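Local coordinates for CD180 antigen (Mus musculus, PDB 3T6Q), which may cooperate with MD-1 and TLR4 to mediate the innate immune response of B cells to bacterial lipopolysaccharide, leading to NF-kappa-B activation, at residues I69-E74 / P92-A97; D63-Q68 / T85-A90. All blocks are in the same frame, centred on the assembly; numbering follows the deposited sequence.

Overall arrangement
The chain runs through the two contacts in alternation. Residues 63-68 come first, leaving the inner strand 61-63 of LRR 2. They run on into 69-74, which carries the outer strand 71-72. The chain then turns back to 85-90, at the inner strand 85-87 of LRR 3, and this closes contact 2. It passes Asn-91 and reaches 92-97, which closes contact 1. The two loops therefore cross, and both span the same step from LRR 2 to LRR 3. Contact 2 joins neighbouring repeats along the inner row of parallel strands, and contact 1 joins them further out. Their centres are about 12 Å apart. Ile-69 packs on Leu-64 and Leu-88, and Ile-72 on Leu-88.

Contact 1: I69-E74 / P92-A97; sequences IYWIHE and PLIFMA
Trp-71 lays its indole over Ile-94, and Tyr-70 lays its ring over Pro-92. These pairs join two successive turns of the leucine-rich repeat solenoid, LRR 2 and LRR 3. Ile-94 CB stands 4.0 Å from the centroid of the indole six-membered ring in a CH-pi contact. CG2 of Ile-94, anti to the backbone N and beside the carbonyl carbon, approaches Trp-71 CH2 at 3.4 Å. Beside it, Phe-95 CB meets Trp-71 CZ3. Pro-92 CG makes a second CH-pi contact, 3.6 Å from the Tyr-70 ring centroid and displaced toward the CE1 and CZ rim. Ile-94 CD1 also touches Tyr-70 CB, so this one side chain packs against both aromatic residues.

The other face of the sheet carries Ile-72 and Met-96, which meet through CB and CG. Ile-72 CD1 also touches Leu-93 CD2. That methyl lies 3.7 Å from Ile-69 CG2, and Ile-69 and Leu-93 lie side by side, pointing the same way. Met-96 and Leu-93 continue onto Phe-112 of the next turn.

Strands 71-72 and 95-96 are parallel and set the register of these side chains. Ile-94 N donates to Tyr-70 O, and Ile-72 N donates to Phe-95 O. The third backbone bond, Ala-97 N to Ile-72 O, is 2.8 Å long. Strand 47-48 continues the sheet beyond Trp-71 and Ile-72. A chain of another protein packs on Trp-71, Ile-94 and Phe-95, and the contact thus forms part of an interface in the assembly. Ile-69 N is hydrogen-bonded to Asn-91 OD1, just before Pro-92. Where the strands end, Ala-97 CB sits 3.4 Å from Glu-74 N.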
loop_
_atom_site.group_PDB
_atom_site.type_symbol
_atom_site.label_atom_id
_atom_site.label_comp_id
_atom_site.label_asym_id
_atom_site.label_seq_id
_atom_site.Cartn_x
_atom_site.Cartn_y
_atom_site.Cartn_z
ATOM N N ILE A 69 -9.159 9.573 7.375
ATOM C CA ILE A 69 -9.510 8.829 8.573
ATOM C C ILE A 69 -8.424 7.810 8.896
ATOM O O ILE A 69 -8.110 6.974 8.056
ATOM C CB ILE A 69 -10.852 8.074 8.383
ATOM C CG1 ILE A 69 -11.962 9.070 8.103
ATOM C CG2 ILE A 69 -11.151 7.214 9.606
ATOM C CD1 ILE A 69 -13.181 8.383 7.417
ATOM N N TYR A 70 -7.818 7.928 10.085
ATOM C CA TYR A 70 -6.824 6.975 10.579
ATOM C C TYR A 70 -7.412 5.990 11.568
ATOM O O TYR A 70 -6.868 4.907 11.720
ATOM C CB TYR A 70 -5.657 7.723 11.256
ATOM C CG TYR A 70 -4.829 8.530 10.260
ATOM C CD1 TYR A 70 -3.689 7.978 9.678
ATOM C CD2 TYR A 70 -5.204 9.829 9.888
ATOM C CE1 TYR A 70 -2.911 8.714 8.773
ATOM C CE2 TYR A 70 -4.455 10.558 8.943
ATOM C CZ TYR A 70 -3.303 9.993 8.399
ATOM O OH TYR A 70 -2.516 10.698 7.484
ATOM N N TRP A 71 -8.497 6.354 12.265
ATOM C CA TRP A 71 -9.030 5.506 13.329
ATOM C C TRP A 71 -10.523 5.346 13.202
ATOM O O TRP A 71 -11.216 6.322 13.075
ATOM C CB TRP A 71 -8.732 6.106 14.723
ATOM C CG TRP A 71 -7.249 6.198 14.978
ATOM C CD1 TRP A 71 -6.398 7.290 14.721
ATOM C CD2 TRP A 71 -6.361 5.122 15.451
ATOM N NE1 TRP A 71 -5.091 6.978 15.054
ATOM C CE2 TRP A 71 -4.998 5.691 15.481
ATOM C CE3 TRP A 71 -6.543 3.806 15.833
ATOM C CZ2 TRP A 71 -3.908 4.950 15.903
ATOM C CZ3 TRP A 71 -5.431 3.076 16.262
ATOM C CH2 TRP A 71 -4.147 3.635 16.292
ATOM N N ILE A 72 -11.013 4.117 13.339
ATOM C CA ILE A 72 -12.486 3.877 13.460
ATOM C C ILE A 72 -12.735 3.154 14.789
ATOM O O ILE A 72 -12.452 1.957 14.895
ATOM C CB ILE A 72 -13.031 3.011 12.291
ATOM C CG1 ILE A 72 -12.535 3.573 10.948
ATOM C CG2 ILE A 72 -14.580 2.948 12.345
ATOM C CD1 ILE A 72 -13.121 2.841 9.717
ATOM N N HIS A 73 -13.226 3.897 15.784
ATOM C CA HIS A 73 -13.338 3.400 17.166
ATOM C C HIS A 73 -14.652 2.697 17.432
ATOM O O HIS A 73 -15.503 2.604 16.539
ATOM C CB HIS A 73 -13.104 4.532 18.189
ATOM C CG HIS A 73 -11.665 5.062 18.216
ATOM N ND1 HIS A 73 -10.588 4.270 18.037
ATOM C CD2 HIS A 73 -11.173 6.344 18.410
ATOM C CE1 HIS A 73 -9.467 5.019 18.080
ATOM N NE2 HIS A 73 -9.826 6.280 18.330
ATOM N N GLU A 74 -14.811 2.184 18.656
ATOM C CA GLU A 74 -15.992 1.364 19.005
ATOM C C GLU A 74 -17.286 2.085 18.646
ATOM O O GLU A 74 -17.382 3.302 18.746
ATOM C CB GLU A 74 -15.970 0.931 20.485
ATOM C CG GLU A 74 -16.084 2.078 21.478
ATOM C CD GLU A 74 -15.462 1.779 22.839
ATOM O OE1 GLU A 74 -15.641 2.620 23.741
ATOM O OE2 GLU A 74 -14.785 0.742 23.010
ATOM N N PRO A 92 -6.396 6.286 5.227
ATOM C CA PRO A 92 -5.211 5.548 5.707
ATOM C C PRO A 92 -5.416 4.869 7.084
ATOM O O PRO A 92 -4.797 5.258 8.112
ATOM C CB PRO A 92 -4.142 6.665 5.789
ATOM C CG PRO A 92 -4.962 7.893 6.169
ATOM C CD PRO A 92 -6.222 7.750 5.333
ATOM N N LEU A 93 -6.252 3.834 7.102
ATOM C CA LEU A 93 -6.769 3.324 8.372
ATOM C C LEU A 93 -5.686 2.563 9.124
ATOM O O LEU A 93 -5.065 1.673 8.589
ATOM C CB LEU A 93 -7.965 2.376 8.137
ATOM C CG LEU A 93 -9.165 2.996 7.415
ATOM C CD1 LEU A 93 -10.236 1.954 7.089
ATOM C CD2 LEU A 93 -9.742 4.107 8.290
ATOM N N ILE A 94 -5.503 2.908 10.389
ATOM C CA ILE A 94 -4.586 2.188 11.283
ATOM C C ILE A 94 -5.331 1.052 12.006
ATOM O O ILE A 94 -4.782 -0.023 12.200
ATOM C CB ILE A 94 -3.956 3.160 12.309
ATOM C CG1 ILE A 94 -3.181 4.268 11.560
ATOM C CG2 ILE A 94 -3.016 2.405 13.294
ATOM C CD1 ILE A 94 -2.818 5.451 12.437
ATOM N N PHE A 95 -6.569 1.298 12.419
ATOM C CA PHE A 95 -7.295 0.248 13.151
ATOM C C PHE A 95 -8.762 0.496 13.115
ATOM O O PHE A 95 -9.200 1.625 13.153
ATOM C CB PHE A 95 -6.858 0.173 14.636
ATOM C CG PHE A 95 -7.186 -1.148 15.322
ATOM C CD1 PHE A 95 -6.403 -2.276 15.107
ATOM C CD2 PHE A 95 -8.268 -1.238 16.225
ATOM C CE1 PHE A 95 -6.693 -3.478 15.755
ATOM C CE2 PHE A 95 -8.565 -2.434 16.876
ATOM C CZ PHE A 95 -7.770 -3.557 16.631
ATOM N N MET A 96 -9.517 -0.593 13.137
ATOM C CA MET A 96 -10.958 -0.496 13.112
ATOM C C MET A 96 -11.472 -1.421 14.220
ATOM O O MET A 96 -11.137 -2.623 14.270
ATOM C CB MET A 96 -11.453 -0.925 11.725
ATOM C CG MET A 96 -12.963 -1.026 11.638
ATOM S SD MET A 96 -13.415 -1.361 9.915
ATOM C CE MET A 96 -15.155 -0.969 9.960
ATOM N N ALA A 97 -12.244 -0.837 15.127
ATOM C CA ALA A 97 -12.741 -1.548 16.304
ATOM C C ALA A 97 -13.693 -2.698 15.986
ATOM O O ALA A 97 -14.445 -2.664 15.000
ATOM C CB ALA A 97 -13.389 -0.554 17.248
#

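Contact 2: D63-Q68 / T85-A90; sequences DLTRCQ and TLVLTA
Asp-63 and Val-87 cross at an angle, with the carboxylate reaching over the valine. Asp-63 CG is anti to the backbone N (chi1 -174°). Chi2 of -2° then sets OD1, which lies 3.3 Å from Val-87 CB. Thr-65 runs alongside Val-87 and Thr-89, pointing the same way. Its OG1 lies 3.2 Å from Val-87 CG1. The same hydroxyl donates to the syn lone pair of Asp-63 OD1. Thr-65 N reaches that oxygen at 3.0 Å from the anti side, 33° out of the carboxylate plane, closing an Asx turn. Two donors thus hold OD1, while OD2 makes a salt bridge to a basic side chain in a chain of another protein.

Leu-64 and Leu-88 point together into the core, with Leu-64 CD1 3.8 Å from Leu-88 CD2. They are consensus leucines of consecutive leucine-rich repeats, stacked one above the other where the inner parallel strands end. Leu-64 N donates to Val-87 O, and Arg-66 N donates to Thr-89 O. Asn-91, at the asparagine-ladder position of LRR 3, is hydrogen-bonded through ND2 to Leu-64 O and Leu-88 O and through OD1 to Cys-67 N. Cys-67 occupies that position in LRR 2.

The Arg-66 guanidinium lies flat over Ala-90 O, which is 4.0 Å above its plane. Arg-66 NE is hydrogen-bonded to the backbone of the other protein chain. A water accepts from Gln-68 N and donates to Ala-90 O, 2.8 Å away.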
loop_
_atom_site.group_PDB
_atom_site.type_symbol
_atom_site.label_atom_id
_atom_site.label_comp_id
_atom_site.label_asym_id
_atom_site.label_seq_id
_atom_site.Cartn_x
_atom_site.Cartn_y
_atom_site.Cartn_z
ATOM N N ASP A 63 -20.783 8.173 2.164
ATOM C CA ASP A 63 -19.506 8.125 1.459
ATOM C C ASP A 63 -18.452 8.996 2.194
ATOM O O ASP A 63 -18.539 10.240 2.213
ATOM C CB ASP A 63 -19.740 8.630 0.037
ATOM C CG ASP A 63 -18.491 8.511 -0.891
ATOM O OD1 ASP A 63 -17.399 8.077 -0.457
ATOM O OD2 ASP A 63 -18.646 8.870 -2.074
ATOM N N LEU A 64 -17.465 8.314 2.757
ATOM C CA LEU A 64 -16.337 8.914 3.472
ATOM C C LEU A 64 -14.984 8.747 2.667
ATOM O O LEU A 64 -13.902 8.703 3.243
ATOM C CB LEU A 64 -16.246 8.245 4.839
ATOM C CG LEU A 64 -17.505 8.423 5.732
ATOM C CD1 LEU A 64 -17.468 7.436 6.889
ATOM C CD2 LEU A 64 -17.656 9.845 6.210
ATOM N N THR A 65 -15.087 8.664 1.346
ATOM C CA THR A 65 -13.917 8.557 0.452
ATOM C C THR A 65 -12.879 9.629 0.761
ATOM O O THR A 65 -13.212 10.813 0.835
ATOM C CB THR A 65 -14.340 8.720 -1.020
ATOM O OG1 THR A 65 -15.105 7.587 -1.410
ATOM C CG2 THR A 65 -13.101 8.874 -1.964
ATOM N N ARG A 66 -11.639 9.199 0.983
ATOM C CA ARG A 66 -10.515 10.104 1.167
ATOM C C ARG A 66 -10.823 11.256 2.177
ATOM O O ARG A 66 -10.728 12.459 1.839
ATOM C CB ARG A 66 -9.957 10.632 -0.167
ATOM C CG ARG A 66 -8.614 11.378 0.030
ATOM C CD ARG A 66 -7.722 11.544 -1.184
ATOM N NE ARG A 66 -7.184 10.258 -1.610
ATOM C CZ ARG A 66 -5.999 9.770 -1.271
ATOM N NH1 ARG A 66 -5.658 8.593 -1.713
ATOM N NH2 ARG A 66 -5.179 10.439 -0.471
ATOM N N CYS A 67 -11.199 10.863 3.393
ATOM C CA CYS A 67 -11.485 11.822 4.483
ATOM C C CYS A 67 -10.357 11.890 5.513
ATOM O O CYS A 67 -10.558 12.392 6.618
ATOM C CB CYS A 67 -12.814 11.466 5.192
ATOM S SG CYS A 67 -14.179 12.131 4.223
ATOM N N GLN A 68 -9.196 11.345 5.167
ATOM C CA GLN A 68 -8.042 11.340 6.086
ATOM C C GLN A 68 -8.339 10.627 7.421
ATOM O O GLN A 68 -7.804 10.986 8.483
ATOM C CB GLN A 68 -7.521 12.786 6.273
ATOM C CG GLN A 68 -6.971 13.372 4.984
ATOM C CD GLN A 68 -6.578 14.826 5.118
ATOM O OE1 GLN A 68 -7.062 15.675 4.380
ATOM N NE2 GLN A 68 -5.698 15.122 6.064
ATOM N N THR A 85 -25.088 1.227 2.011
ATOM C CA THR A 85 -23.754 1.356 1.345
ATOM C C THR A 85 -22.880 2.206 2.239
ATOM O O THR A 85 -23.310 3.263 2.696
ATOM C CB THR A 85 -23.902 2.037 -0.037
ATOM O OG1 THR A 85 -24.660 1.160 -0.870
ATOM C CG2 THR A 85 -22.517 2.303 -0.753
ATOM N N LEU A 86 -21.682 1.722 2.529
ATOM C CA LEU A 86 -20.719 2.555 3.254
ATOM C C LEU A 86 -19.407 2.599 2.425
ATOM O O LEU A 86 -18.919 1.558 2.018
ATOM C CB LEU A 86 -20.460 1.902 4.601
ATOM C CG LEU A 86 -19.326 2.532 5.463
ATOM C CD1 LEU A 86 -19.646 3.979 5.737
ATOM C CD2 LEU A 86 -19.111 1.680 6.708
ATOM N N VAL A 87 -18.900 3.795 2.133
ATOM C CA VAL A 87 -17.679 3.902 1.301
ATOM C C VAL A 87 -16.539 4.469 2.164
ATOM O O VAL A 87 -16.612 5.621 2.579
ATOM C CB VAL A 87 -17.908 4.848 0.129
ATOM C CG1 VAL A 87 -16.714 4.836 -0.849
ATOM C CG2 VAL A 87 -19.195 4.492 -0.652
ATOM N N LEU A 88 -15.528 3.655 2.452
ATOM C CA LEU A 88 -14.360 4.104 3.264
ATOM C C LEU A 88 -13.077 4.132 2.431
ATOM O O LEU A 88 -11.956 4.114 2.957
ATOM C CB LEU A 88 -14.176 3.182 4.491
ATOM C CG LEU A 88 -15.189 3.583 5.604
ATOM C CD1 LEU A 88 -15.343 2.383 6.530
ATOM C CD2 LEU A 88 -14.749 4.844 6.379
ATOM N N THR A 89 -13.266 4.104 1.126
ATOM C CA THR A 89 -12.174 4.071 0.165
ATOM C C THR A 89 -11.153 5.202 0.397
ATOM O O THR A 89 -11.545 6.335 0.655
ATOM C CB THR A 89 -12.772 4.175 -1.242
ATOM O OG1 THR A 89 -13.482 2.943 -1.482
ATOM C CG2 THR A 89 -11.635 4.326 -2.321
ATOM N N ALA A 90 -9.869 4.862 0.272
ATOM C CA ALA A 90 -8.758 5.826 0.235
ATOM C C ALA A 90 -8.539 6.565 1.574
ATOM O O ALA A 90 -8.116 7.737 1.589
ATOM C CB ALA A 90 -8.883 6.822 -0.912
HETATM O O HOH W 1 -7.714 10.010 3.193
#